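Local coordinates for protein PrgZ (Enterococcus faecalis, PDB 4FAJ) that binds peptide pheromones as a membrane-anchored extracellular receptor and, like other solute-binding proteins of its family, probably serves peptide uptake, at residues A[94-99]-A[259-264]; A[87-92]-A[554-559]; A[101-106]-A[201-206]. All coordinates share one frame; numbering follows the deposited sequence.

Contact 1: A[94-99]-A[259-264]; sequences LYRLDE and KEYWDQ. With ZN (zinc ion), chain E.
R96, on the short strand 95-97, and Y261, which opens a type I beta turn closed by the bond from Q264 N to Y261 O at 3.1 Å, meet across backbones that stay far apart, the nearest CA atoms, those of R96 and D263, being 12.7 Å from each other. The setting is the fold of the family 5 solute-binding proteins: a two-stranded antiparallel hairpin, 95-97 with 103-105, faces the loop between strands 252-257 and 271-276. The gap is spanned by two long side chains, which approach from opposite directions. R96 leaves its strand with CG anti to the backbone N (chi1 -179°) and bends at chi3, which brings NH2 to 3.3 Å from Y261 OH, the guanidinium and ring planes standing 81° apart. Both groups have their stronger polar partner in E92, whose OE2 forms a salt bridge with R96 NH2 and a hydrogen bond with Y261 OH; one carboxylate oxygen thus positions both. R96 NH1 has a second carboxylate, that of D556. Beyond the tyrosine the same turn carries a metal ligand: D263 OD2 binds the zinc ion at 2.1 Å, and D266 OD2 binds it too.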
loop_
_atom_site.group_PDB
_atom_site.type_symbol
_atom_site.label_atom_id
_atom_site.label_comp_id
_atom_site.label_asym_id
_atom_site.label_seq_id
_atom_site.Cartn_x
_atom_site.Cartn_y
_atom_site.Cartn_z
ATOM N N LEU A 94 17.705 2.470 -4.276
ATOM C CA LEU A 94 18.801 1.641 -4.770
ATOM C C LEU A 94 18.382 0.807 -5.982
ATOM O O LEU A 94 19.176 0.630 -6.921
ATOM C CB LEU A 94 19.329 0.734 -3.668
ATOM C CG LEU A 94 20.072 1.452 -2.534
ATOM C CD1 LEU A 94 20.316 0.505 -1.375
ATOM C CD2 LEU A 94 21.386 2.052 -3.026
ATOM N N TYR A 95 17.151 0.288 -5.926
ATOM C CA TYR A 95 16.560 -0.520 -6.991
ATOM C C TYR A 95 15.172 0.023 -7.375
ATOM O O TYR A 95 14.514 0.733 -6.597
ATOM C CB TYR A 95 16.495 -2.012 -6.576
ATOM C CG TYR A 95 17.852 -2.519 -6.204
ATOM C CD1 TYR A 95 18.723 -2.990 -7.178
ATOM C CD2 TYR A 95 18.320 -2.425 -4.895
ATOM C CE1 TYR A 95 19.995 -3.392 -6.857
ATOM C CE2 TYR A 95 19.602 -2.829 -4.565
ATOM C CZ TYR A 95 20.431 -3.309 -5.545
ATOM O OH TYR A 95 21.704 -3.698 -5.249
ATOM N N ARG A 96 14.773 -0.294 -8.605
ATOM C CA ARG A 96 13.503 0.123 -9.202
ATOM C C ARG A 96 12.925 -1.095 -9.931
ATOM O O ARG A 96 13.656 -1.789 -10.651
ATOM C CB ARG A 96 13.747 1.252 -10.205
ATOM C CG ARG A 96 12.481 1.792 -10.893
ATOM C CD ARG A 96 12.837 2.603 -12.120
ATOM N NE ARG A 96 13.521 3.863 -11.803
ATOM C CZ ARG A 96 12.923 4.994 -11.423
ATOM N NH1 ARG A 96 11.597 5.067 -11.288
ATOM N NH2 ARG A 96 13.659 6.073 -11.179
ATOM N N LEU A 97 11.628 -1.349 -9.750
ATOM C CA LEU A 97 10.986 -2.497 -10.393
ATOM C C LEU A 97 10.921 -2.356 -11.902
ATOM O O LEU A 97 10.653 -1.268 -12.440
ATOM C CB LEU A 97 9.573 -2.737 -9.835
ATOM C CG LEU A 97 9.449 -3.084 -8.353
ATOM C CD1 LEU A 97 8.011 -3.560 -8.086
ATOM C CD2 LEU A 97 10.476 -4.123 -7.860
ATOM N N ASP A 98 11.189 -3.458 -12.592
ATOM C CA ASP A 98 11.036 -3.515 -14.038
ATOM C C ASP A 98 9.621 -3.967 -14.403
ATOM O O ASP A 98 8.782 -4.176 -13.531
ATOM C CB ASP A 98 12.104 -4.427 -14.681
ATOM C CG ASP A 98 11.976 -5.899 -14.279
ATOM O OD1 ASP A 98 10.919 -6.312 -13.741
ATOM O OD2 ASP A 98 12.963 -6.645 -14.503
ATOM N N GLU A 99 9.378 -4.123 -15.700
ATOM C CA GLU A 99 8.060 -4.495 -16.212
ATOM C C GLU A 99 7.529 -5.833 -15.676
ATOM O O GLU A 99 6.321 -6.097 -15.734
ATOM C CB GLU A 99 8.057 -4.471 -17.755
ATOM C CG GLU A 99 8.969 -5.499 -18.453
ATOM C CD GLU A 99 10.440 -5.095 -18.493
ATOM O OE1 GLU A 99 10.813 -4.055 -17.882
ATOM O OE2 GLU A 99 11.231 -5.828 -19.142
ATOM N N LYS A 259 16.470 17.770 -14.498
ATOM C CA LYS A 259 17.643 17.771 -15.368
ATOM C C LYS A 259 18.917 17.306 -14.658
ATOM O O LYS A 259 19.891 16.972 -15.326
ATOM C CB LYS A 259 17.852 19.153 -15.997
ATOM C CG LYS A 259 16.789 19.502 -17.036
ATOM C CD LYS A 259 17.376 20.303 -18.194
ATOM C CE LYS A 259 16.410 20.387 -19.375
ATOM N NZ LYS A 259 15.310 21.367 -19.136
ATOM N N GLU A 260 18.895 17.253 -13.324
ATOM C CA GLU A 260 20.033 16.752 -12.539
ATOM C C GLU A 260 19.954 15.245 -12.256
ATOM O O GLU A 260 20.837 14.689 -11.604
ATOM C CB GLU A 260 20.131 17.513 -11.207
ATOM C CG GLU A 260 20.515 18.971 -11.349
ATOM C CD GLU A 260 21.945 19.165 -11.852
ATOM O OE1 GLU A 260 22.859 18.409 -11.429
ATOM O OE2 GLU A 260 22.151 20.089 -12.662
ATOM N N TYR A 261 18.897 14.595 -12.733
ATOM C CA TYR A 261 18.724 13.151 -12.570
ATOM C C TYR A 261 19.776 12.389 -13.378
ATOM O O TYR A 261 20.039 12.738 -14.535
ATOM C CB TYR A 261 17.316 12.761 -13.017
ATOM C CG TYR A 261 17.024 11.281 -12.980
ATOM C CD1 TYR A 261 17.244 10.532 -11.828
ATOM C CD2 TYR A 261 16.508 10.628 -14.104
ATOM C CE1 TYR A 261 16.962 9.164 -11.797
ATOM C CE2 TYR A 261 16.228 9.271 -14.081
ATOM C CZ TYR A 261 16.459 8.540 -12.940
ATOM O OH TYR A 261 16.177 7.192 -12.933
ATOM N N TRP A 262 20.374 11.350 -12.782
ATOM C CA TRP A 262 21.510 10.673 -13.425
ATOM C C TRP A 262 21.112 10.074 -14.770
ATOM O O TRP A 262 21.920 10.038 -15.679
ATOM C CB TRP A 262 22.154 9.607 -12.518
ATOM C CG TRP A 262 21.322 8.381 -12.313
ATOM C CD1 TRP A 262 20.468 8.134 -11.274
ATOM C CD2 TRP A 262 21.253 7.234 -13.165
ATOM N NE1 TRP A 262 19.880 6.912 -11.429
ATOM C CE2 TRP A 262 20.331 6.339 -12.583
ATOM C CE3 TRP A 262 21.863 6.885 -14.372
ATOM C CZ2 TRP A 262 20.013 5.103 -13.163
ATOM C CZ3 TRP A 262 21.551 5.656 -14.948
ATOM C CH2 TRP A 262 20.643 4.776 -14.336
ATOM N N ASP A 263 19.867 9.604 -14.880
ATOM C CA ASP A 263 19.375 9.001 -16.108
ATOM C C ASP A 263 18.377 9.897 -16.846
ATOM O O ASP A 263 17.455 9.403 -17.501
ATOM C CB ASP A 263 18.735 7.657 -15.779
ATOM C CG ASP A 263 18.792 6.676 -16.928
ATOM O OD1 ASP A 263 19.498 6.917 -17.923
ATOM O OD2 ASP A 263 18.112 5.641 -16.823
ATOM N N GLN A 264 18.582 11.213 -16.768
ATOM C CA GLN A 264 17.705 12.175 -17.438
ATOM C C GLN A 264 17.563 11.931 -18.954
ATOM O O GLN A 264 16.524 12.252 -19.541
ATOM C CB GLN A 264 18.168 13.616 -17.163
ATOM C CG GLN A 264 19.508 14.010 -17.806
ATOM C CD GLN A 264 19.390 14.354 -19.291
ATOM O OE1 GLN A 264 18.368 14.870 -19.747
ATOM N NE2 GLN A 264 20.451 14.064 -20.053
HETATM ZN ZN ZN E . 18.219 4.368 -18.499
#

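Contact 2: A[87-92]-A[554-559]; sequences LANVME and KYDYKK
The carboxamide of N89 and the backbone of Y555 to Y557 meet as an amide bonded at both ends to a short piece of main chain, one end donating and the other accepting. N89 stands near the end of helix 81-90 with CG anti to its carbonyl carbon (chi1 -73°), a setting that directs the amide across to strand 555-556. N89 OD1 accepts from Y557 N, just past the strand, at 2.8 Å in a nearly straight bond, 170° at the hydrogen, with the donor tilted only slightly from the carbonyl plane. N89 ND2 donates a hydrogen bond to Y555 O at 3.0 Å, this time reaching the carbonyl from above its plane; it also donates to T85 O, one turn back in the helix, its stronger partner. With both ends engaged, the rotation of the amide is fixed. The Y557 side chain crosses that of N89 at about a right angle, yet the ring and amide planes are only 29° apart, and Y557 CD2 lies 3.4 Å from N89 OD1.

D556 shapes the backbone that N89 grips. Its OD1 accepts from K558 N at 3.0 Å, making an Asx turn, and a water sits between D556 OD1 and N89 OD1, in hydrogen-bonding position to both. K558 stretches out fully extended, and its NZ has its stronger partner in D263 OD2, a hydrogen bond to a zinc ligand. A second water links K558 NZ to E92 OE2, the two charged atoms being 4.7 Å apart. The contact thus joins the C-terminal part of helix 81-90, itself backbone-bonded at N89 to F239 of strand 239-243, to strand 555-556, which pairs with strand 547-548.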
loop_
_atom_site.group_PDB
_atom_site.type_symbol
_atom_site.label_atom_id
_atom_site.label_comp_id
_atom_site.label_asym_id
_atom_site.label_seq_id
_atom_site.Cartn_x
_atom_site.Cartn_y
_atom_site.Cartn_z
ATOM N N LEU A 87 6.223 9.711 -4.823
ATOM C CA LEU A 87 7.613 9.527 -4.382
ATOM C C LEU A 87 8.389 8.594 -5.321
ATOM O O LEU A 87 9.581 8.819 -5.569
ATOM C CB LEU A 87 7.688 9.041 -2.920
ATOM C CG LEU A 87 7.413 10.068 -1.820
ATOM C CD1 LEU A 87 7.503 9.408 -0.418
ATOM C CD2 LEU A 87 8.334 11.267 -1.890
ATOM N N ALA A 88 7.730 7.570 -5.871
ATOM C CA ALA A 88 8.382 6.680 -6.843
ATOM C C ALA A 88 8.804 7.425 -8.119
ATOM O O ALA A 88 9.690 6.973 -8.842
ATOM C CB ALA A 88 7.480 5.483 -7.179
ATOM N N ASN A 89 8.203 8.588 -8.354
ATOM C CA ASN A 89 8.456 9.390 -9.557
ATOM C C ASN A 89 9.278 10.684 -9.348
ATOM O O ASN A 89 9.966 11.132 -10.284
ATOM C CB ASN A 89 7.128 9.677 -10.244
ATOM C CG ASN A 89 6.568 8.457 -10.930
ATOM O OD1 ASN A 89 7.025 8.082 -12.010
ATOM N ND2 ASN A 89 5.571 7.826 -10.315
ATOM N N VAL A 90 9.235 11.269 -8.147
ATOM C CA VAL A 90 10.109 12.401 -7.828
ATOM C C VAL A 90 11.355 11.996 -7.037
ATOM O O VAL A 90 12.301 12.775 -6.937
ATOM C CB VAL A 90 9.350 13.607 -7.165
ATOM C CG1 VAL A 90 8.245 14.118 -8.099
ATOM C CG2 VAL A 90 8.798 13.238 -5.777
ATOM N N MET A 91 11.380 10.765 -6.520
ATOM C CA MET A 91 12.548 10.221 -5.850
ATOM C C MET A 91 12.947 8.882 -6.486
ATOM O O MET A 91 12.303 8.410 -7.433
ATOM C CB MET A 91 12.292 10.051 -4.345
ATOM C CG MET A 91 12.071 11.357 -3.615
ATOM S SD MET A 91 12.175 11.200 -1.836
ATOM C CE MET A 91 13.953 11.123 -1.560
ATOM N N GLU A 92 14.035 8.308 -5.989
ATOM C CA GLU A 92 14.558 7.029 -6.477
ATOM C C GLU A 92 15.348 6.350 -5.367
ATOM O O GLU A 92 15.948 7.018 -4.526
ATOM C CB GLU A 92 15.469 7.261 -7.685
ATOM C CG GLU A 92 15.978 5.979 -8.329
ATOM C CD GLU A 92 16.803 6.239 -9.558
ATOM O OE1 GLU A 92 17.905 6.834 -9.439
ATOM O OE2 GLU A 92 16.349 5.831 -10.644
ATOM N N LYS A 554 2.294 2.011 -7.868
ATOM C CA LYS A 554 1.522 1.544 -9.021
ATOM C C LYS A 554 2.036 2.022 -10.382
ATOM O O LYS A 554 1.988 1.260 -11.359
ATOM C CB LYS A 554 0.051 1.941 -8.883
ATOM C CG LYS A 554 -0.861 1.313 -9.938
ATOM C CD LYS A 554 -2.320 1.709 -9.741
ATOM C CE LYS A 554 -2.969 1.018 -8.559
ATOM N NZ LYS A 554 -4.483 1.033 -8.675
ATOM N N TYR A 555 2.487 3.273 -10.470
ATOM C CA TYR A 555 2.886 3.833 -11.772
ATOM C C TYR A 555 4.316 4.343 -11.768
ATOM O O TYR A 555 4.746 4.979 -10.809
ATOM C CB TYR A 555 1.940 4.965 -12.206
ATOM C CG TYR A 555 0.532 4.504 -12.510
ATOM C CD1 TYR A 555 0.262 3.765 -13.653
ATOM C CD2 TYR A 555 -0.527 4.793 -11.647
ATOM C CE1 TYR A 555 -1.015 3.322 -13.942
ATOM C CE2 TYR A 555 -1.831 4.361 -11.937
ATOM C CZ TYR A 555 -2.055 3.621 -13.089
ATOM O OH TYR A 555 -3.314 3.175 -13.419
ATOM N N ASP A 556 5.038 4.047 -12.848
ATOM C CA ASP A 556 6.352 4.617 -13.110
ATOM C C ASP A 556 6.295 5.348 -14.452
ATOM O O ASP A 556 6.146 4.732 -15.515
ATOM C CB ASP A 556 7.426 3.526 -13.137
ATOM C CG ASP A 556 8.839 4.091 -13.260
ATOM O OD1 ASP A 556 8.989 5.323 -13.396
ATOM O OD2 ASP A 556 9.802 3.296 -13.193
ATOM N N TYR A 557 6.394 6.667 -14.383
ATOM C CA TYR A 557 6.286 7.525 -15.558
ATOM C C TYR A 557 7.646 7.899 -16.169
ATOM O O TYR A 557 7.707 8.699 -17.103
ATOM C CB TYR A 557 5.556 8.803 -15.166
ATOM C CG TYR A 557 4.207 8.566 -14.522
ATOM C CD1 TYR A 557 3.186 7.948 -15.217
ATOM C CD2 TYR A 557 3.949 8.986 -13.216
ATOM C CE1 TYR A 557 1.934 7.741 -14.632
ATOM C CE2 TYR A 557 2.720 8.784 -12.630
ATOM C CZ TYR A 557 1.706 8.171 -13.348
ATOM O OH TYR A 557 0.476 7.969 -12.762
ATOM N N LYS A 558 8.727 7.321 -15.648
ATOM C CA LYS A 558 10.081 7.702 -16.042
ATOM C C LYS A 558 10.262 7.777 -17.565
ATOM O O LYS A 558 10.802 8.750 -18.078
ATOM C CB LYS A 558 11.110 6.725 -15.454
ATOM C CG LYS A 558 12.549 6.945 -15.961
ATOM C CD LYS A 558 13.549 6.052 -15.209
ATOM C CE LYS A 558 14.895 6.054 -15.892
ATOM N NZ LYS A 558 15.832 5.094 -15.257
ATOM N N LYS A 559 9.824 6.740 -18.270
ATOM C CA LYS A 559 10.057 6.631 -19.707
ATOM C C LYS A 559 8.801 6.968 -20.520
ATOM O O LYS A 559 8.755 6.738 -21.731
ATOM C CB LYS A 559 10.578 5.233 -20.055
ATOM C CG LYS A 559 11.974 4.937 -19.516
ATOM C CD LYS A 559 12.488 3.583 -20.035
ATOM C CE LYS A 559 13.670 3.035 -19.218
ATOM N NZ LYS A 559 14.995 3.242 -19.881
HETATM O O HOH W 1 10.040 7.673 -12.204
HETATM O O HOH W 2 16.200 3.991 -12.613
#

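Contact 3: A[101-106]-A[201-206]; sequences NQPQPA and YFTDLL
T203 and D204 touch P103 where the helix 202-205 comes up against the hairpin strand 103-105, the CA atoms of P103 and D204 lying 5.8 Å apart. Y201 is the N-cap residue, and the helix opens with the bond from L205 N to Y201 O; the Y201 ring turns from the strand and stacks on that of Y473. F202 likewise faces elsewhere, meeting Y121 edge-to-face. T203 is the first to reach P103: its methyl CG2 is placed anti to the backbone N while OG1 lies beside that nitrogen. The two side chains cross at about a right angle, and T203 CG2 touches P103 CG at 3.8 Å and P103 CB at 3.9 Å. Within the family 5 solute-binding fold, this is a short helix packed on a two-stranded antiparallel hairpin, 95-97 with 103-105, and Y95 of the partner strand also touches P103.

D204 follows with a polar group laid against the same ring. Its chi1 of -55° sets CG anti to the carbonyl carbon, and D204 OD1 then sits 3.2 Å from P103 CD and 3.5 Å from P103 CG. A water 2.7 Å from D204 OD1 and 2.9 Å from N101 O bridges carboxylate and loop. L205 next packs on Y473, while L206 reaches back to the hairpin and touches Y95.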
loop_
_atom_site.group_PDB
_atom_site.type_symbol
_atom_site.label_atom_id
_atom_site.label_comp_id
_atom_site.label_asym_id
_atom_site.label_seq_id
_atom_site.Cartn_x
_atom_site.Cartn_y
_atom_site.Cartn_z
ATOM N N ASN A 101 8.033 -6.648 -12.476
ATOM C CA ASN A 101 8.041 -6.419 -11.030
ATOM C C ASN A 101 9.280 -6.960 -10.305
ATOM O O ASN A 101 9.216 -7.296 -9.120
ATOM C CB ASN A 101 6.749 -6.945 -10.387
ATOM C CG ASN A 101 5.506 -6.311 -10.988
ATOM O OD1 ASN A 101 5.544 -5.174 -11.468
ATOM N ND2 ASN A 101 4.390 -7.038 -10.951
ATOM N N GLN A 102 10.408 -7.000 -11.011
ATOM C CA GLN A 102 11.672 -7.463 -10.433
ATOM C C GLN A 102 12.613 -6.278 -10.196
ATOM O O GLN A 102 12.742 -5.406 -11.066
ATOM C CB GLN A 102 12.349 -8.466 -11.364
ATOM C CG GLN A 102 11.463 -9.621 -11.785
ATOM C CD GLN A 102 11.434 -10.766 -10.785
ATOM O OE1 GLN A 102 11.591 -10.572 -9.579
ATOM N NE2 GLN A 102 11.238 -11.976 -11.293
ATOM N N PRO A 103 13.271 -6.238 -9.018
ATOM C CA PRO A 103 14.161 -5.113 -8.724
ATOM C C PRO A 103 15.365 -5.092 -9.663
ATOM O O PRO A 103 16.020 -6.121 -9.854
ATOM C CB PRO A 103 14.573 -5.339 -7.261
ATOM C CG PRO A 103 14.323 -6.783 -6.980
ATOM C CD PRO A 103 13.239 -7.237 -7.938
ATOM N N GLN A 104 15.603 -3.938 -10.282
ATOM C CA GLN A 104 16.760 -3.719 -11.147
ATOM C C GLN A 104 17.548 -2.514 -10.616
ATOM O O GLN A 104 16.959 -1.627 -9.981
ATOM C CB GLN A 104 16.306 -3.468 -12.593
ATOM C CG GLN A 104 15.580 -4.636 -13.243
ATOM C CD GLN A 104 16.446 -5.887 -13.354
ATOM O OE1 GLN A 104 17.673 -5.806 -13.439
ATOM N NE2 GLN A 104 15.808 -7.046 -13.343
ATOM N N PRO A 105 18.880 -2.482 -10.847
ATOM C CA PRO A 105 19.739 -1.402 -10.325
ATOM C C PRO A 105 19.302 0.008 -10.747
ATOM O O PRO A 105 19.105 0.270 -11.935
ATOM C CB PRO A 105 21.117 -1.738 -10.914
ATOM C CG PRO A 105 21.116 -3.210 -11.019
ATOM C CD PRO A 105 19.689 -3.590 -11.394
ATOM N N ALA A 106 19.101 0.881 -9.763
ATOM C CA ALA A 106 18.694 2.267 -10.007
ATOM C C ALA A 106 19.834 3.158 -9.501
ATOM O O ALA A 106 20.764 3.427 -10.252
ATOM C CB ALA A 106 17.363 2.571 -9.328
ATOM N N TYR A 201 13.555 -12.077 -0.359
ATOM C CA TYR A 201 12.929 -10.857 -0.867
ATOM C C TYR A 201 13.618 -9.549 -0.425
ATOM O O TYR A 201 13.080 -8.457 -0.667
ATOM C CB TYR A 201 11.426 -10.820 -0.498
ATOM C CG TYR A 201 11.155 -11.018 0.983
ATOM C CD1 TYR A 201 10.819 -12.274 1.487
ATOM C CD2 TYR A 201 11.267 -9.961 1.872
ATOM C CE1 TYR A 201 10.590 -12.464 2.841
ATOM C CE2 TYR A 201 11.046 -10.135 3.208
ATOM C CZ TYR A 201 10.712 -11.388 3.695
ATOM O OH TYR A 201 10.490 -11.542 5.031
ATOM N N PHE A 202 14.804 -9.625 0.174
ATOM C CA PHE A 202 15.433 -8.410 0.711
ATOM C C PHE A 202 15.751 -7.369 -0.367
ATOM O O PHE A 202 15.548 -6.181 -0.154
ATOM C CB PHE A 202 16.679 -8.707 1.561
ATOM C CG PHE A 202 17.204 -7.486 2.274
ATOM C CD1 PHE A 202 18.408 -6.906 1.901
ATOM C CD2 PHE A 202 16.457 -6.889 3.283
ATOM C CE1 PHE A 202 18.888 -5.763 2.545
ATOM C CE2 PHE A 202 16.914 -5.732 3.921
ATOM C CZ PHE A 202 18.138 -5.168 3.547
ATOM N N THR A 203 16.235 -7.803 -1.528
ATOM C CA THR A 203 16.450 -6.863 -2.636
ATOM C C THR A 203 15.132 -6.188 -3.042
ATOM O O THR A 203 15.107 -5.003 -3.366
ATOM C CB THR A 203 17.120 -7.565 -3.814
ATOM O OG1 THR A 203 18.309 -8.216 -3.340
ATOM C CG2 THR A 203 17.475 -6.585 -4.902
ATOM N N ASP A 204 14.019 -6.921 -2.958
ATOM C CA ASP A 204 12.705 -6.320 -3.201
ATOM C C ASP A 204 12.394 -5.203 -2.211
ATOM O O ASP A 204 11.874 -4.162 -2.607
ATOM C CB ASP A 204 11.586 -7.362 -3.175
ATOM C CG ASP A 204 11.827 -8.504 -4.158
ATOM O OD1 ASP A 204 11.619 -8.318 -5.370
ATOM O OD2 ASP A 204 12.258 -9.572 -3.721
ATOM N N LEU A 205 12.727 -5.402 -0.941
ATOM C CA LEU A 205 12.513 -4.360 0.073
ATOM C C LEU A 205 13.310 -3.094 -0.230
ATOM O O LEU A 205 12.845 -1.975 0.023
ATOM C CB LEU A 205 12.887 -4.877 1.456
ATOM C CG LEU A 205 11.986 -5.985 2.013
ATOM C CD1 LEU A 205 12.458 -6.393 3.382
ATOM C CD2 LEU A 205 10.542 -5.544 2.070
ATOM N N LEU A 206 14.516 -3.273 -0.769
ATOM C CA LEU A 206 15.388 -2.150 -1.125
ATOM C C LEU A 206 14.862 -1.307 -2.285
ATOM O O LEU A 206 15.436 -0.252 -2.581
ATOM C CB LEU A 206 16.801 -2.657 -1.468
ATOM C CG LEU A 206 17.577 -3.352 -0.350
ATOM C CD1 LEU A 206 18.961 -3.818 -0.825
ATOM C CD2 LEU A 206 17.690 -2.462 0.896
HETATM O O HOH W 3 9.666 -6.779 -6.342
#

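Overall arrangement
From the N terminus, the chain runs through helix 81-90, whose partner, strand 555-556 near the C terminus, closes the widest loop, contact 2. Strand 95-97 follows and begins contact 1, completed at 259-264. Strand 103-105 comes next, and helix 202-205 completes contact 3. The three loops are nested, 3 inside 1 and 1 inside 2. Contacts 1 and 3 share the hairpin, whose strands pair through L94 with A106 and R96 with Q104. Contacts 1 and 2 meet at E92, which also bonds W262 NE1 through OE1, while E92 OE2 packs against A106 CB of contact 3.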